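GMP reductase (PDB 6JIG) probably catalyses the irreversible NADPH-dependent deamination of GMP to IMP, helping to balance the cellular pools of adenine and guanine nucleotides. Local coordinates at residues 41-46 and 283-288; 49-54 and 64-69; 358-363 and 371-376; 449-454 and 461-466. The protein carries 1 engineered substitution. All coordinates share one frame; numbering follows the deposited sequence.

Contact 1 of 4, residues 41-46 and 283-288; sequences RNVKLS and SVDIIA
The carboxylate of Asp285 lies against Asn42, gripping it at both backbone and side chain. OD2 takes the backbone N-H of Asn42 at 2.7 Å (Asp285 OD2 to Asn42 N), while OD1 receives the side-chain amide at 2.8 Å (Asp285 OD1 to Asn42 ND2). Both oxygens use their syn lone pairs, so the two bonds enter the mouth of the carboxylate and fix its rotation. The hydrogen bond from ND2 is nearly straight, 173° at the hydrogen, and OD1 sits almost in the amide plane of Asn42, although amide and carboxylate planes are turned 52° apart. With CG of Asn42 beside its own backbone N (chi1 -56°), the ND2 and N donors of this one residue face the same carboxylate. The CG2 methyl of Val43 makes a loose van der Waals approach, 3.9 Å from Asp285 OD2. A further bond from Ser40 to OD2 raises the count on this buried carboxylate to three, which would favour its charged form. Arg41 turns its guanidinium elsewhere, to the carbonyl of Arg344. The contact ties the turn of the 37-40/43-45 beta hairpin to strand 285-291, at one end of the TIM barrel typical of the IMPDH/GMPR family.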
loop_
_atom_site.group_PDB
_atom_site.type_symbol
_atom_site.label_atom_id
_atom_site.label_comp_id
_atom_site.label_asym_id
_atom_site.label_seq_id
_atom_site.Cartn_x
_atom_site.Cartn_y
_atom_site.Cartn_z
ATOM N N ARG A 41 -34.613 -35.975 12.175
ATOM C CA ARG A 41 -35.682 -36.906 11.802
ATOM C C ARG A 41 -37.056 -36.370 12.194
ATOM O O ARG A 41 -38.022 -36.493 11.433
ATOM C CB ARG A 41 -35.456 -38.271 12.454
ATOM C CG ARG A 41 -34.423 -39.219 11.823
ATOM C CD ARG A 41 -34.618 -40.611 12.451
ATOM N NE ARG A 41 -33.494 -41.540 12.343
ATOM C CZ ARG A 41 -33.266 -42.343 11.301
ATOM N NH1 ARG A 41 -34.067 -42.335 10.233
ATOM N NH2 ARG A 41 -32.222 -43.162 11.318
ATOM N N ASN A 42 -37.159 -35.745 13.365
ATOM C CA ASN A 42 -38.463 -35.339 13.875
ATOM C C ASN A 42 -38.606 -33.829 14.042
ATOM O O ASN A 42 -39.512 -33.382 14.750
ATOM C CB ASN A 42 -38.740 -36.067 15.190
ATOM C CG ASN A 42 -38.655 -37.570 15.030
ATOM O OD1 ASN A 42 -39.468 -38.167 14.332
ATOM N ND2 ASN A 42 -37.644 -38.183 15.636
ATOM N N VAL A 43 -37.759 -33.021 13.397
ATOM C CA VAL A 43 -37.835 -31.566 13.545
ATOM C C VAL A 43 -37.823 -30.924 12.166
ATOM O O VAL A 43 -36.842 -31.058 11.426
ATOM C CB VAL A 43 -36.688 -31.004 14.401
ATOM C CG1 VAL A 43 -36.805 -29.493 14.501
ATOM C CG2 VAL A 43 -36.701 -31.637 15.796
ATOM N N LYS A 44 -38.895 -30.210 11.833
ATOM C CA LYS A 44 -39.009 -29.476 10.580
ATOM C C LYS A 44 -38.738 -27.993 10.806
ATOM O O LYS A 44 -39.005 -27.454 11.882
ATOM C CB LYS A 44 -40.405 -29.646 9.968
ATOM C CG LYS A 44 -40.783 -31.072 9.585
ATOM C CD LYS A 44 -42.122 -31.092 8.827
ATOM N N LEU A 45 -38.213 -27.330 9.772
ATOM C CA LEU A 45 -37.972 -25.896 9.802
ATOM C C LEU A 45 -38.536 -25.261 8.541
ATOM O O LEU A 45 -38.444 -25.835 7.452
ATOM C CB LEU A 45 -36.464 -25.559 9.885
ATOM C CG LEU A 45 -35.698 -26.037 11.110
ATOM C CD1 LEU A 45 -34.192 -25.713 10.964
ATOM C CD2 LEU A 45 -36.260 -25.387 12.347
ATOM N N SER A 46 -39.057 -24.036 8.684
ATOM C CA SER A 46 -39.579 -23.315 7.527
ATOM C C SER A 46 -38.465 -22.830 6.601
ATOM O O SER A 46 -38.690 -22.700 5.391
ATOM C CB SER A 46 -40.432 -22.133 7.970
ATOM O OG SER A 46 -41.636 -22.596 8.570
ATOM N N SER A 283 -35.968 -38.252 24.755
ATOM C CA SER A 283 -37.192 -37.597 24.332
ATOM C C SER A 283 -36.966 -36.551 23.250
ATOM O O SER A 283 -37.950 -36.035 22.717
ATOM C CB SER A 283 -37.871 -36.934 25.525
ATOM O OG SER A 283 -36.958 -36.080 26.198
ATOM N N VAL A 284 -35.715 -36.213 22.914
ATOM C CA VAL A 284 -35.456 -35.234 21.860
ATOM C C VAL A 284 -34.479 -35.819 20.846
ATOM O O VAL A 284 -33.673 -36.701 21.159
ATOM C CB VAL A 284 -34.915 -33.885 22.401
ATOM C CG1 VAL A 284 -35.880 -33.273 23.443
ATOM C CG2 VAL A 284 -33.521 -34.043 22.968
ATOM N N ASP A 285 -34.579 -35.326 19.614
ATOM C CA ASP A 285 -33.663 -35.744 18.559
ATOM C C ASP A 285 -32.218 -35.456 18.948
ATOM O O ASP A 285 -31.907 -34.416 19.536
ATOM C CB ASP A 285 -34.004 -35.025 17.258
ATOM C CG ASP A 285 -35.128 -35.699 16.488
ATOM O OD1 ASP A 285 -35.751 -36.651 17.011
ATOM O OD2 ASP A 285 -35.398 -35.256 15.358
ATOM N N ILE A 286 -31.336 -36.386 18.602
ATOM C CA ILE A 286 -29.909 -36.286 18.877
ATOM C C ILE A 286 -29.200 -36.109 17.536
ATOM O O ILE A 286 -29.200 -37.021 16.702
ATOM C CB ILE A 286 -29.380 -37.524 19.612
ATOM C CG1 ILE A 286 -30.236 -37.832 20.855
ATOM C CG2 ILE A 286 -27.914 -37.321 20.020
ATOM C CD1 ILE A 286 -30.299 -36.686 21.852
ATOM N N ILE A 287 -28.594 -34.938 17.345
ATOM C CA ILE A 287 -27.767 -34.625 16.177
ATOM C C ILE A 287 -26.312 -34.800 16.587
ATOM O O ILE A 287 -25.953 -34.555 17.751
ATOM C CB ILE A 287 -28.061 -33.195 15.683
ATOM C CG1 ILE A 287 -29.549 -33.072 15.318
ATOM C CG2 ILE A 287 -27.156 -32.799 14.457
ATOM C CD1 ILE A 287 -30.017 -31.645 15.080
ATOM N N ALA A 288 -25.470 -35.262 15.656
ATOM C CA ALA A 288 -24.074 -35.525 15.991
ATOM C C ALA A 288 -23.166 -35.126 14.833
ATOM O O ALA A 288 -23.541 -35.230 13.667
ATOM C CB ALA A 288 -23.830 -36.995 16.321
#

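Contact 2 of 4, residues 49-54 and 64-69; sequences IVASNM and VAMARE. With 5GP (guanosine-5'-monophosphate), chain B.
This is a small, buried, mainly apolar strand-to-helix contact inside a beta-alpha-beta unit of the barrel, where helix 60-68 lies against strand 49-51, the strand from which its chain has just come. One side chain, Met66, carries the helix side. Its CG rests on the methyl of Ala51, 3.7 Å from Met66 CG to Ala51 CB, at the point where the two backbones come nearest. Bends at chi2 (-59°) and chi3 (-46°) then fold the thioether back along the strand and deliver its terminal methyl to Ile49. There Met66 CE meets the CG2 branch of Ile49 at 3.8 Å, the two side chains crossing at about a right angle, and also lies 3.6 Å from the backbone oxygen, Ile49 O. Just past the strand the chain turns to the nucleotide: Ser52 OG donates a hydrogen bond to the 3'-hydroxyl of GMP, 2.8 Å from Ser52 OG to O3'. Met54 SD reaches the sugar more loosely, 3.9 Å from C5'. Thus the outward residues of the strand pack on the helix, while the loop that follows lines the pocket. Strand 49-51 runs between strands 72-75 and 370-373 in the closed sheet, and helix 440-457 adds Val448 against Ile49 and Val444 against Met66.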
loop_
_atom_site.group_PDB
_atom_site.type_symbol
_atom_site.label_atom_id
_atom_site.label_comp_id
_atom_site.label_asym_id
_atom_site.label_seq_id
_atom_site.Cartn_x
_atom_site.Cartn_y
_atom_site.Cartn_z
ATOM N N ILE A 49 -31.842 -22.554 7.667
ATOM C CA ILE A 49 -30.728 -21.787 8.223
ATOM C C ILE A 49 -30.617 -22.095 9.712
ATOM O O ILE A 49 -31.596 -21.941 10.452
ATOM C CB ILE A 49 -30.918 -20.272 8.016
ATOM C CG1 ILE A 49 -31.403 -19.954 6.598
ATOM C CG2 ILE A 49 -29.622 -19.530 8.336
ATOM C CD1 ILE A 49 -30.419 -20.316 5.544
ATOM N N VAL A 50 -29.430 -22.510 10.146
ATOM C CA VAL A 50 -29.138 -22.830 11.541
ATOM C C VAL A 50 -28.003 -21.922 11.999
ATOM O O VAL A 50 -26.940 -21.883 11.364
ATOM C CB VAL A 50 -28.754 -24.306 11.718
ATOM C CG1 VAL A 50 -28.513 -24.628 13.193
ATOM C CG2 VAL A 50 -29.835 -25.226 11.141
ATOM N N ALA A 51 -28.220 -21.185 13.088
ATOM C CA ALA A 51 -27.141 -20.380 13.654
ATOM C C ALA A 51 -26.145 -21.263 14.395
ATOM O O ALA A 51 -26.529 -22.136 15.176
ATOM C CB ALA A 51 -27.697 -19.315 14.603
ATOM N N SER A 52 -24.858 -21.011 14.167
ATOM C CA SER A 52 -23.801 -21.847 14.712
ATOM C C SER A 52 -23.717 -21.749 16.231
ATOM O O SER A 52 -23.818 -20.656 16.800
ATOM C CB SER A 52 -22.450 -21.445 14.120
ATOM O OG SER A 52 -21.415 -22.262 14.637
ATOM N N ASN A 53 -23.471 -22.892 16.874
ATOM C CA ASN A 53 -23.151 -22.964 18.306
ATOM C C ASN A 53 -21.710 -22.495 18.531
ATOM O O ASN A 53 -20.806 -23.265 18.852
ATOM C CB ASN A 53 -23.360 -24.375 18.838
ATOM C CG ASN A 53 -22.709 -25.445 17.962
ATOM O OD1 ASN A 53 -22.896 -25.468 16.740
ATOM N ND2 ASN A 53 -21.941 -26.336 18.587
ATOM N N MET A 54 -21.515 -21.195 18.346
ATOM C CA MET A 54 -20.276 -20.497 18.646
ATOM C C MET A 54 -20.571 -19.405 19.659
ATOM O O MET A 54 -21.644 -18.796 19.622
ATOM C CB MET A 54 -19.672 -19.886 17.378
ATOM C CG MET A 54 -19.196 -20.937 16.402
ATOM S SD MET A 54 -18.740 -20.184 14.829
ATOM C CE MET A 54 -17.441 -19.080 15.403
ATOM N N VAL A 64 -33.510 -16.620 19.529
ATOM C CA VAL A 64 -34.869 -16.091 19.395
ATOM C C VAL A 64 -35.094 -15.553 17.990
ATOM O O VAL A 64 -36.137 -15.799 17.364
ATOM C CB VAL A 64 -35.118 -15.006 20.456
ATOM C CG1 VAL A 64 -36.344 -14.160 20.080
ATOM C CG2 VAL A 64 -35.283 -15.639 21.832
ATOM N N ALA A 65 -34.116 -14.814 17.467
ATOM C CA ALA A 65 -34.270 -14.220 16.145
ATOM C C ALA A 65 -34.355 -15.295 15.070
ATOM O O ALA A 65 -35.174 -15.199 14.150
ATOM C CB ALA A 65 -33.115 -13.256 15.876
ATOM N N MET A 66 -33.522 -16.330 15.170
ATOM C CA MET A 66 -33.507 -17.366 14.138
ATOM C C MET A 66 -34.827 -18.132 14.109
ATOM O O MET A 66 -35.370 -18.413 13.036
ATOM C CB MET A 66 -32.346 -18.332 14.376
ATOM C CG MET A 66 -30.964 -17.737 14.145
ATOM S SD MET A 66 -30.783 -17.121 12.442
ATOM C CE MET A 66 -31.457 -18.479 11.477
ATOM N N ALA A 67 -35.331 -18.516 15.280
ATOM C CA ALA A 67 -36.622 -19.200 15.329
ATOM C C ALA A 67 -37.738 -18.320 14.778
ATOM O O ALA A 67 -38.654 -18.809 14.099
ATOM C CB ALA A 67 -36.922 -19.630 16.768
ATOM N N ARG A 68 -37.690 -17.015 15.064
ATOM C CA ARG A 68 -38.722 -16.119 14.548
ATOM C C ARG A 68 -38.696 -16.041 13.031
ATOM O O ARG A 68 -39.745 -15.857 12.410
ATOM C CB ARG A 68 -38.574 -14.722 15.151
ATOM C CG ARG A 68 -39.031 -14.681 16.593
ATOM C CD ARG A 68 -39.071 -13.280 17.173
ATOM N NE ARG A 68 -39.645 -13.339 18.517
ATOM C CZ ARG A 68 -39.404 -12.467 19.493
ATOM N NH1 ARG A 68 -38.590 -11.438 19.295
ATOM N NH2 ARG A 68 -39.990 -12.627 20.672
ATOM N N GLU A 69 -37.516 -16.175 12.417
ATOM C CA GLU A 69 -37.430 -16.217 10.967
ATOM C C GLU A 69 -37.761 -17.586 10.385
ATOM O O GLU A 69 -37.786 -17.727 9.160
ATOM C CB GLU A 69 -36.026 -15.797 10.493
ATOM C CG GLU A 69 -35.592 -14.410 10.964
ATOM C CD GLU A 69 -36.431 -13.297 10.364
ATOM O OE1 GLU A 69 -36.972 -13.478 9.248
ATOM O OE2 GLU A 69 -36.550 -12.235 11.006
HETATM P P 5GP B . -18.342 -20.377 9.299
HETATM O O1P 5GP B . -17.418 -20.548 8.104
HETATM O O2P 5GP B . -17.905 -19.281 10.250
HETATM O O3P 5GP B . -19.809 -20.345 8.949
HETATM O "O5'" 5GP B . -18.165 -21.778 10.043
HETATM C "C5'" 5GP B . -18.621 -22.011 11.367
HETATM C "C4'" 5GP B . -18.320 -23.432 11.795
HETATM O "O4'" 5GP B . -16.900 -23.576 12.034
HETATM C "C3'" 5GP B . -18.940 -23.888 13.110
HETATM O "O3'" 5GP B . -20.316 -24.229 12.995
HETATM C "C2'" 5GP B . -18.028 -25.054 13.532
HETATM O "O2'" 5GP B . -18.388 -26.273 12.895
HETATM C "C1'" 5GP B . -16.677 -24.634 12.946
HETATM N N9 5GP B . -15.741 -24.160 13.971
HETATM C C8 5GP B . -15.942 -23.191 14.878
HETATM N N7 5GP B . -14.804 -23.061 15.609
HETATM C C5 5GP B . -13.900 -23.945 15.120
HETATM C C6 5GP B . -12.587 -24.261 15.442
HETATM O O6 5GP B . -12.015 -23.643 16.364
HETATM N N1 5GP B . -11.953 -25.225 14.755
HETATM C C2 5GP B . -12.558 -25.889 13.760
HETATM N N2 5GP B . -11.893 -26.852 13.082
HETATM N N3 5GP B . -13.834 -25.597 13.409
HETATM C C4 5GP B . -14.502 -24.633 14.085
#

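Contact 3 of 4, residues 358-363 and 371-376; sequences GDISKA and VMLGNM. With 5GP (guanosine-5'-monophosphate), chain B.
Helix 358-363 runs nearly antiparallel to strand 371-373, with 148° between their directions and 9.9 Å between the axes of these short segments; the backbones come nearest at Ile360 and Val371. Between them Val371 presents both methyls to the helix. CG1 touches the methyl of Ala363, 3.8 Å from Val371 CG1 to Ala363 CB, while CG2 meets the CG2 branch of Ile360 at 4.1 Å, the Ile360 and Val371 side chains crossing at about a right angle. The other branch of Ile360 is extended (chi2 177°), which carries its CD1 along the strand to Leu373 CD1, a looser touch at 4.4 Å. Leu447 of helix 440-457 packs on both Ile360 and Leu373 and Ile49 adjoins the same cluster, so the layer is buried. Beyond the strand, two successive backbone N-H groups grip the phosphate of GMP: Gly374 N donates to O3P and Asn375 N to O2P, each at 2.8 Å. Gly374, having no side chain, lets the backbone close on the phosphate. Met372, facing the barrel interior, brings its SD to 3.3 Å from O3' of GMP. A phosphate held by backbone amides after the last barrel strand is characteristic of phosphate-binding TIM barrels, here the GMP site of the IMPDH/GMPR family.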
loop_
_atom_site.group_PDB
_atom_site.type_symbol
_atom_site.label_atom_id
_atom_site.label_comp_id
_atom_site.label_asym_id
_atom_site.label_seq_id
_atom_site.Cartn_x
_atom_site.Cartn_y
_atom_site.Cartn_z
ATOM N N GLY A 358 -25.332 -17.856 -2.503
ATOM C CA GLY A 358 -25.020 -18.812 -3.559
ATOM C C GLY A 358 -24.431 -20.107 -3.028
ATOM O O GLY A 358 -24.738 -21.193 -3.524
ATOM N N ASP A 359 -23.576 -20.013 -2.011
ATOM C CA ASP A 359 -23.027 -21.221 -1.395
ATOM C C ASP A 359 -24.113 -22.052 -0.720
ATOM O O ASP A 359 -24.052 -23.292 -0.710
ATOM C CB ASP A 359 -21.962 -20.848 -0.367
ATOM C CG ASP A 359 -20.783 -20.126 -0.973
ATOM O OD1 ASP A 359 -20.577 -20.250 -2.197
ATOM O OD2 ASP A 359 -20.062 -19.436 -0.212
ATOM N N ILE A 360 -25.104 -21.390 -0.141
ATOM C CA ILE A 360 -26.226 -22.109 0.459
ATOM C C ILE A 360 -26.977 -22.910 -0.599
ATOM O O ILE A 360 -27.319 -24.083 -0.384
ATOM C CB ILE A 360 -27.149 -21.120 1.196
ATOM C CG1 ILE A 360 -26.389 -20.471 2.357
ATOM C CG2 ILE A 360 -28.419 -21.843 1.686
ATOM C CD1 ILE A 360 -27.200 -19.407 3.117
ATOM N N SER A 361 -27.248 -22.297 -1.763
ATOM C CA SER A 361 -27.870 -23.052 -2.850
ATOM C C SER A 361 -27.038 -24.273 -3.221
ATOM O O SER A 361 -27.584 -25.352 -3.476
ATOM C CB SER A 361 -28.073 -22.173 -4.089
ATOM O OG SER A 361 -28.776 -20.966 -3.805
ATOM N N LYS A 362 -25.714 -24.120 -3.286
ATOM C CA LYS A 362 -24.881 -25.262 -3.641
ATOM C C LYS A 362 -24.949 -26.346 -2.573
ATOM O O LYS A 362 -25.001 -27.538 -2.893
ATOM C CB LYS A 362 -23.428 -24.814 -3.849
ATOM C CG LYS A 362 -23.269 -23.792 -4.979
ATOM C CD LYS A 362 -21.801 -23.277 -5.088
ATOM C CE LYS A 362 -21.729 -22.031 -5.966
ATOM N NZ LYS A 362 -20.294 -21.579 -6.140
ATOM N N ALA A 363 -24.912 -25.953 -1.300
ATOM C CA ALA A 363 -24.953 -26.943 -0.227
ATOM C C ALA A 363 -26.248 -27.754 -0.276
ATOM O O ALA A 363 -26.227 -28.987 -0.184
ATOM C CB ALA A 363 -24.794 -26.245 1.123
ATOM N N VAL A 371 -28.190 -25.600 6.425
ATOM C CA VAL A 371 -26.829 -25.075 6.536
ATOM C C VAL A 371 -26.666 -24.455 7.917
ATOM O O VAL A 371 -27.623 -23.933 8.500
ATOM C CB VAL A 371 -26.512 -24.029 5.443
ATOM C CG1 VAL A 371 -26.564 -24.664 4.042
ATOM C CG2 VAL A 371 -27.477 -22.855 5.525
ATOM N N MET A 372 -25.446 -24.521 8.445
ATOM C CA MET A 372 -25.103 -23.861 9.696
ATOM C C MET A 372 -24.135 -22.731 9.392
ATOM O O MET A 372 -23.133 -22.946 8.703
ATOM C CB MET A 372 -24.486 -24.835 10.698
ATOM C CG MET A 372 -24.028 -24.136 11.969
ATOM S SD MET A 372 -23.481 -25.255 13.260
ATOM C CE MET A 372 -25.039 -25.552 14.121
ATOM N N LEU A 373 -24.427 -21.541 9.911
ATOM C CA LEU A 373 -23.671 -20.336 9.597
ATOM C C LEU A 373 -23.065 -19.745 10.857
ATOM O O LEU A 373 -23.771 -19.534 11.850
ATOM C CB LEU A 373 -24.557 -19.282 8.944
ATOM C CG LEU A 373 -25.397 -19.717 7.749
ATOM C CD1 LEU A 373 -26.198 -18.524 7.266
ATOM C CD2 LEU A 373 -24.462 -20.223 6.657
ATOM N N GLY A 374 -21.761 -19.480 10.810
ATOM C CA GLY A 374 -21.112 -18.723 11.863
ATOM C C GLY A 374 -20.817 -17.315 11.375
ATOM O O GLY A 374 -21.520 -16.357 11.716
ATOM N N ASN A 375 -19.788 -17.200 10.525
ATOM C CA ASN A 375 -19.294 -15.897 10.085
ATOM C C ASN A 375 -20.388 -15.015 9.490
ATOM O O ASN A 375 -20.440 -13.810 9.764
ATOM C CB ASN A 375 -18.162 -16.105 9.068
ATOM C CG ASN A 375 -17.464 -14.809 8.695
ATOM O OD1 ASN A 375 -17.320 -13.903 9.521
ATOM N ND2 ASN A 375 -17.009 -14.723 7.451
ATOM N N MET A 376 -21.259 -15.582 8.652
ATOM C CA MET A 376 -22.280 -14.751 8.016
ATOM C C MET A 376 -23.254 -14.128 9.019
ATOM O O MET A 376 -23.866 -13.105 8.703
ATOM C CB MET A 376 -23.024 -15.565 6.957
ATOM C CG MET A 376 -22.127 -15.913 5.761
ATOM S SD MET A 376 -22.876 -17.121 4.639
ATOM C CE MET A 376 -23.959 -15.982 3.830
HETATM P P 5GP B . -18.342 -20.377 9.299
HETATM O O1P 5GP B . -17.418 -20.548 8.104
HETATM O O2P 5GP B . -17.905 -19.281 10.250
HETATM O O3P 5GP B . -19.809 -20.345 8.949
HETATM O "O5'" 5GP B . -18.165 -21.778 10.043
HETATM C "C5'" 5GP B . -18.621 -22.011 11.367
HETATM C "C4'" 5GP B . -18.320 -23.432 11.795
HETATM O "O4'" 5GP B . -16.900 -23.576 12.034
HETATM C "C3'" 5GP B . -18.940 -23.888 13.110
HETATM O "O3'" 5GP B . -20.316 -24.229 12.995
HETATM C "C2'" 5GP B . -18.028 -25.054 13.532
HETATM O "O2'" 5GP B . -18.388 -26.273 12.895
HETATM C "C1'" 5GP B . -16.677 -24.634 12.946
HETATM N N9 5GP B . -15.741 -24.160 13.971
HETATM C C8 5GP B . -15.942 -23.191 14.878
HETATM N N7 5GP B . -14.804 -23.061 15.609
HETATM C C5 5GP B . -13.900 -23.945 15.120
HETATM C C6 5GP B . -12.587 -24.261 15.442
HETATM O O6 5GP B . -12.015 -23.643 16.364
HETATM N N1 5GP B . -11.953 -25.225 14.755
HETATM C C2 5GP B . -12.558 -25.889 13.760
HETATM N N2 5GP B . -11.893 -26.852 13.082
HETATM N N3 5GP B . -13.834 -25.597 13.409
HETATM C C4 5GP B . -14.502 -24.633 14.085
#

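Contact 4 of 4, residues 449-454 and 461-466; sequences GGLRSG and KSIEEM
Met466 makes the close part of this contact, laying its terminal methyl over the backbone of Gly454, 3.7 Å from Met466 CE to Gly454 O. CG stands anti to the backbone N (chi1 -177°) and the chain bends at chi2 (62°), which brings the thioether across to the bare helix surface at the glycine; SD itself is 4.1 Å from Gly454 O. Leu451 and Ile463 pack more loosely, meeting only by methyl ends at 4.4 Å, Leu451 CD2 to Ile463 CD1. Ile364 of helix 357-365 touches Leu451, Ile463 and Met466, completing this buried apolar side. The partly exposed side is polar and is organised within residues 461-466. Ser462 is the N-cap of helix 463-469, its OG accepting from the backbone of Glu465, 3.0 Å from Ser462 OG to Glu465 N. Glu465 in turn reaches back to take the N-H of Lys461, with OE1 2.9 Å from Lys461 N, approached from above the carboxylate plane. Two salt bridges, to Arg26 and Arg469, add to the partners of OE1. The arrangement is that of two consecutive helices, 440-457 and a capped 463-469, joined by a short loop and packed together near the C-terminal end of the catalytic domain.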
loop_
_atom_site.group_PDB
_atom_site.type_symbol
_atom_site.label_atom_id
_atom_site.label_comp_id
_atom_site.label_asym_id
_atom_site.label_seq_id
_atom_site.Cartn_x
_atom_site.Cartn_y
_atom_site.Cartn_z
ATOM N N GLY A 449 -33.794 -15.479 0.218
ATOM C CA GLY A 449 -34.107 -15.002 -1.121
ATOM C C GLY A 449 -33.093 -15.451 -2.157
ATOM O O GLY A 449 -33.457 -15.815 -3.279
ATOM N N GLY A 450 -31.806 -15.422 -1.802
ATOM C CA GLY A 450 -30.792 -15.943 -2.705
ATOM C C GLY A 450 -30.964 -17.428 -2.954
ATOM O O GLY A 450 -30.918 -17.887 -4.096
ATOM N N LEU A 451 -31.178 -18.203 -1.882
ATOM C CA LEU A 451 -31.475 -19.626 -2.051
ATOM C C LEU A 451 -32.659 -19.847 -2.989
ATOM O O LEU A 451 -32.627 -20.733 -3.846
ATOM C CB LEU A 451 -31.755 -20.283 -0.696
ATOM C CG LEU A 451 -32.314 -21.705 -0.778
ATOM C CD1 LEU A 451 -31.317 -22.666 -1.432
ATOM C CD2 LEU A 451 -32.673 -22.216 0.603
ATOM N N ARG A 452 -33.742 -19.087 -2.804
ATOM C CA ARG A 452 -34.892 -19.255 -3.687
ATOM C C ARG A 452 -34.519 -18.990 -5.140
ATOM O O ARG A 452 -35.038 -19.645 -6.051
ATOM C CB ARG A 452 -36.036 -18.331 -3.264
ATOM C CG ARG A 452 -36.756 -18.794 -2.021
ATOM C CD ARG A 452 -37.802 -17.763 -1.608
ATOM N NE ARG A 452 -38.430 -18.166 -0.364
ATOM C CZ ARG A 452 -39.651 -18.677 -0.280
ATOM N NH1 ARG A 452 -40.385 -18.817 -1.378
ATOM N NH2 ARG A 452 -40.145 -19.035 0.901
ATOM N N SER A 453 -33.623 -18.030 -5.378
ATOM C CA SER A 453 -33.149 -17.791 -6.734
ATOM C C SER A 453 -32.406 -19.011 -7.275
ATOM O O SER A 453 -32.634 -19.437 -8.410
ATOM C CB SER A 453 -32.266 -16.546 -6.771
ATOM O OG SER A 453 -31.853 -16.278 -8.103
ATOM N N GLY A 454 -31.509 -19.594 -6.472
ATOM C CA GLY A 454 -30.828 -20.801 -6.916
ATOM C C GLY A 454 -31.783 -21.952 -7.171
ATOM O O GLY A 454 -31.611 -22.715 -8.121
ATOM N N LYS A 461 -39.162 -26.358 -6.911
ATOM C CA LYS A 461 -40.118 -25.653 -6.071
ATOM C C LYS A 461 -40.069 -26.096 -4.608
ATOM O O LYS A 461 -40.847 -25.587 -3.789
ATOM C CB LYS A 461 -41.541 -25.828 -6.625
ATOM N N SER A 462 -39.183 -27.026 -4.259
ATOM C CA SER A 462 -39.068 -27.525 -2.896
ATOM C C SER A 462 -37.611 -27.877 -2.629
ATOM O O SER A 462 -36.799 -27.982 -3.556
ATOM C CB SER A 462 -39.944 -28.763 -2.669
ATOM O OG SER A 462 -39.415 -29.873 -3.385
ATOM N N ILE A 463 -37.288 -28.069 -1.347
ATOM C CA ILE A 463 -35.931 -28.482 -0.975
ATOM C C ILE A 463 -35.614 -29.858 -1.556
ATOM O O ILE A 463 -34.522 -30.085 -2.092
ATOM C CB ILE A 463 -35.770 -28.463 0.561
ATOM C CG1 ILE A 463 -35.941 -27.047 1.105
ATOM C CG2 ILE A 463 -34.405 -29.061 0.997
ATOM C CD1 ILE A 463 -34.921 -26.054 0.590
ATOM N N GLU A 464 -36.559 -30.809 -1.449
ATOM C CA GLU A 464 -36.316 -32.145 -2.003
ATOM C C GLU A 464 -36.116 -32.097 -3.512
ATOM O O GLU A 464 -35.314 -32.863 -4.064
ATOM C CB GLU A 464 -37.467 -33.103 -1.666
ATOM N N GLU A 465 -36.866 -31.238 -4.204
ATOM C CA GLU A 465 -36.647 -31.074 -5.641
ATOM C C GLU A 465 -35.284 -30.450 -5.923
ATOM O O GLU A 465 -34.620 -30.804 -6.904
ATOM C CB GLU A 465 -37.749 -30.211 -6.252
ATOM C CG GLU A 465 -39.065 -30.938 -6.478
ATOM C CD GLU A 465 -40.135 -30.038 -7.091
ATOM O OE1 GLU A 465 -39.777 -29.030 -7.751
ATOM O OE2 GLU A 465 -41.339 -30.348 -6.923
ATOM N N MET A 466 -34.864 -29.496 -5.089
ATOM C CA MET A 466 -33.539 -28.901 -5.254
ATOM C C MET A 466 -32.455 -29.961 -5.124
ATOM O O MET A 466 -31.498 -29.993 -5.911
ATOM C CB MET A 466 -33.345 -27.787 -4.218
ATOM C CG MET A 466 -32.023 -27.031 -4.344
ATOM S SD MET A 466 -31.900 -26.189 -5.924
ATOM C CE MET A 466 -30.403 -25.219 -5.676
#

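How the contacts relate
Contacts 2 and 3 are the most directly joined: strands 49-51 and 370-373 are neighbours that close the eight-stranded barrel, linked by probable backbone hydrogen bonds between Val50 and both Val371 and Leu373, and both contacts touch the same GMP. Their centres are 13 Å apart, as are those of contacts 3 and 4, which meet where Ser361 packs on Leu451, Gly454 and Met466. Contact 1 stands off at one end of the barrel, 15 Å from contact 2 and about 20 Å from the others. Along the chain, contact 2 is nested within the loop closed by contact 1; contacts 3 and 4 follow in series. Strands 49-51 and 370-373 thus bring contacts 2 and 3 to the nucleotide, while contacts 3 and 4 both reach a neighbouring subunit.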